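Local coordinates for ML032222a iGluR (Mnemiopsis leidyi, PDB 4YKP), which is an ionotropic glutamate receptor of a comb jelly whose ligand-binding domain, seen here with glycine or serine bound, probably couples amino-acid binding to ion-channel opening, at residues Ile113-Lys118 with Phe203-Glu208. Numbering follows the deposited sequence.
Sequences IKAVVK and FSVGEE
Lys114 reaches across to Ser204 with its ammonium end, NZ donating a hydrogen bond of 2.9 Å to the hydroxyl OG. Lys114 CG stands anti to the backbone N (chi1 -179°) and the chain stays extended until the last torsion, where chi4 of 60° turns NZ to the serine. Farther back, Lys114 CB packs on Glu208 CG at 3.9 Å, the two side chains crossing at a slant, while a water accepts from NZ and donates to Glu208 OE2, bridging the two charged groups. With an alanine at Lys114, Ser204 OG would probably lose this donor and the Glu208 carboxylate its nearby positive charge. Strand 109-118 lies between 183-188 and 202-218 in the mixed sheet of one lobe of the clamshell-like, periplasmic-binding-protein fold. Antiparallel pairing with 202-218 holds at Val117 and Phe203, joined by two backbone hydrogen bonds, but after Val205 N binds Ala115 O (2.9 Å) the chain swings out through Gly206. A second water fills the break, linking Ala115 N to the carbonyls of Val205 and Glu207. Val205 CG2 meets Val117 CB at 3.6 Å, their side chains nearly perpendicular, and Val205 CB rests on the Ala115 methyl, which also touches Val184 and Val127.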
ATOM      1  N   ILE B 113      -3.247  12.785   3.277  1.00 12.28           N
ATOM      2  CA  ILE B 113      -4.077  13.913   3.703  1.00 12.19           C
ATOM      3  C   ILE B 113      -3.767  15.098   2.817  1.00 16.49           C
ATOM      4  O   ILE B 113      -2.594  15.413   2.569  1.00 15.11           O
ATOM      5  CB  ILE B 113      -3.816  14.289   5.173  1.00 12.39           C
ATOM      6  CG1 ILE B 113      -4.124  13.098   6.099  1.00 13.18           C
ATOM      7  CG2 ILE B 113      -4.612  15.556   5.577  1.00 12.57           C
ATOM      8  CD1 ILE B 113      -5.515  12.562   5.991  1.00 14.23           C
ATOM      9  N   LYS B 114      -4.827  15.752   2.342  1.00 13.43           N
ATOM     10  CA  LYS B 114      -4.691  16.912   1.473  1.00 14.09           C
ATOM     11  C   LYS B 114      -5.572  18.039   1.987  1.00 12.46           C
ATOM     12  O   LYS B 114      -6.728  17.817   2.324  1.00 13.10           O
ATOM     13  CB  LYS B 114      -5.102  16.570   0.047  1.00 15.44           C
ATOM     14  CG  LYS B 114      -4.934  17.786  -0.849  1.00 20.36           C
ATOM     15  CD  LYS B 114      -5.143  17.480  -2.296  1.00 36.66           C
ATOM     16  CE  LYS B 114      -4.736  18.674  -3.150  1.00 42.45           C
ATOM     17  NZ  LYS B 114      -3.299  19.028  -2.955  1.00 46.27           N
ATOM     18  N   ALA B 115      -5.016  19.248   2.044  1.00 12.60           N
ATOM     19  CA  ALA B 115      -5.794  20.427   2.422  1.00 12.39           C
ATOM     20  C   ALA B 115      -5.994  21.297   1.205  1.00 11.35           C
ATOM     21  O   ALA B 115      -5.060  21.511   0.434  1.00 12.89           O
ATOM     22  CB  ALA B 115      -5.064  21.213   3.486  1.00 12.86           C
ATOM     23  N   VAL B 116      -7.205  21.805   1.049  1.00 10.52           N
ATOM     24  CA  VAL B 116      -7.542  22.690  -0.058  1.00 10.83           C
ATOM     25  C   VAL B 116      -8.218  23.946   0.486  1.00 12.33           C
ATOM     26  O   VAL B 116      -8.746  23.938   1.587  1.00 12.40           O
ATOM     27  CB  VAL B 116      -8.456  21.980  -1.092  1.00 12.66           C
ATOM     28  CG1 VAL B 116      -7.717  20.808  -1.712  1.00 13.75           C
ATOM     29  CG2 VAL B 116      -9.738  21.512  -0.472  1.00 12.21           C
ATOM     30  N   VAL B 117      -8.193  25.005  -0.312  1.00 12.13           N
ATOM     31  CA  VAL B 117      -8.627  26.324   0.136  1.00 12.87           C
ATOM     32  C   VAL B 117      -9.332  27.040  -1.000  1.00 12.90           C
ATOM     33  O   VAL B 117      -8.941  26.943  -2.174  1.00 12.61           O
ATOM     34  CB  VAL B 117      -7.445  27.155   0.646  1.00 11.72           C
ATOM     35  CG1 VAL B 117      -6.443  27.376  -0.424  1.00 14.68           C
ATOM     36  CG2 VAL B 117      -7.924  28.484   1.231  1.00 14.78           C
ATOM     37  N   LYS B 118     -10.377  27.774  -0.632  1.00 12.66           N
ATOM     38  CA  LYS B 118     -11.001  28.715  -1.531  1.00 13.34           C
ATOM     39  C   LYS B 118     -10.863  30.096  -0.903  1.00 11.77           C
ATOM     40  O   LYS B 118     -11.198  30.289   0.256  1.00 12.27           O
ATOM     41  CB  LYS B 118     -12.466  28.381  -1.754  1.00 13.66           C
ATOM     42  CG  LYS B 118     -13.187  29.368  -2.629  1.00 13.61           C
ATOM     43  CD  LYS B 118     -14.592  28.900  -3.010  1.00 17.01           C
ATOM     44  CE  LYS B 118     -15.350  30.041  -3.682  1.00 19.72           C
ATOM     45  NZ  LYS B 118     -16.552  29.518  -4.388  1.00 26.65           N
ATOM     46  N   PHE B 203      -7.754  25.698  -4.439  1.00 12.27           N
ATOM     47  CA  PHE B 203      -6.321  25.491  -4.585  1.00 12.23           C
ATOM     48  C   PHE B 203      -5.763  24.663  -3.427  1.00 13.92           C
ATOM     49  O   PHE B 203      -6.418  24.466  -2.419  1.00 13.16           O
ATOM     50  CB  PHE B 203      -5.616  26.852  -4.651  1.00 13.46           C
ATOM     51  CG  PHE B 203      -6.074  27.705  -5.792  1.00 13.83           C
ATOM     52  CD1 PHE B 203      -5.499  27.596  -7.043  1.00 19.80           C
ATOM     53  CD2 PHE B 203      -7.104  28.614  -5.606  1.00 19.56           C
ATOM     54  CE1 PHE B 203      -5.942  28.391  -8.099  1.00 20.95           C
ATOM     55  CE2 PHE B 203      -7.543  29.406  -6.658  1.00 21.55           C
ATOM     56  CZ  PHE B 203      -6.966  29.283  -7.896  1.00 18.71           C
ATOM     57  N   SER B 204      -4.545  24.164  -3.592  1.00 16.33           N
ATOM     58  CA  SER B 204      -3.896  23.397  -2.534  1.00 16.58           C
ATOM     59  C   SER B 204      -3.355  24.270  -1.409  1.00 16.83           C
ATOM     60  O   SER B 204      -2.960  25.432  -1.628  1.00 18.59           O
ATOM     61  CB  SER B 204      -2.731  22.615  -3.117  1.00 20.98           C
ATOM     62  OG  SER B 204      -3.201  21.689  -4.060  1.00 25.71           O
ATOM     63  N   VAL B 205      -3.349  23.729  -0.197  1.00 15.86           N
ATOM     64  CA  VAL B 205      -2.562  24.302   0.906  1.00 15.58           C
ATOM     65  C   VAL B 205      -1.397  23.366   1.192  1.00 20.66           C
ATOM     66  O   VAL B 205      -1.559  22.353   1.864  1.00 17.60           O
ATOM     67  CB  VAL B 205      -3.387  24.463   2.183  1.00 13.53           C
ATOM     68  CG1 VAL B 205      -2.521  25.009   3.330  1.00 15.97           C
ATOM     69  CG2 VAL B 205      -4.574  25.371   1.949  1.00 15.50           C
ATOM     70  N   GLY B 206      -0.229  23.718   0.672  1.00 21.79           N
ATOM     71  CA  GLY B 206       0.950  22.888   0.838  1.00 31.26           C
ATOM     72  C   GLY B 206       0.851  21.550   0.121  1.00 26.23           C
ATOM     73  O   GLY B 206      -0.017  21.334  -0.730  1.00 28.48           O
ATOM     74  N   GLU B 207       1.739  20.635   0.496  1.00 24.21           N
ATOM     75  CA  GLU B 207       1.783  19.296  -0.077  1.00 24.40           C
ATOM     76  C   GLU B 207       0.936  18.334   0.738  1.00 22.84           C
ATOM     77  O   GLU B 207       0.585  18.625   1.873  1.00 22.25           O
ATOM     78  CB  GLU B 207       3.226  18.784  -0.089  1.00 25.41           C
ATOM     79  CG  GLU B 207       4.202  19.689  -0.843  1.00 32.36           C
ATOM     80  CD  GLU B 207       3.834  19.845  -2.307  1.00 46.26           C
ATOM     81  OE1 GLU B 207       3.423  18.838  -2.922  1.00 49.76           O
ATOM     82  OE2 GLU B 207       3.945  20.971  -2.841  1.00 53.20           O
ATOM     83  N   GLU B 208       0.624  17.182   0.166  1.00 18.76           N
ATOM     84  CA  GLU B 208      -0.047  16.146   0.940  1.00 19.39           C
ATOM     85  C   GLU B 208       0.891  15.719   2.052  1.00 19.46           C
ATOM     86  O   GLU B 208       2.119  15.813   1.908  1.00 23.13           O
ATOM     87  CB  GLU B 208      -0.416  14.959   0.050  1.00 22.47           C
ATOM     88  CG  GLU B 208      -1.518  15.294  -0.937  1.00 25.58           C
ATOM     89  CD  GLU B 208      -2.045  14.100  -1.718  1.00 36.80           C
ATOM     90  OE1 GLU B 208      -1.719  12.940  -1.368  1.00 29.36           O
ATOM     91  OE2 GLU B 208      -2.797  14.339  -2.690  1.00 41.43           O
TER
HETATM   92  O   HOH W   1      -1.669  16.753  -4.024  1.00 41.30           O
HETATM   93  O   HOH W   2      -2.143  19.622   1.719  1.00 19.53           O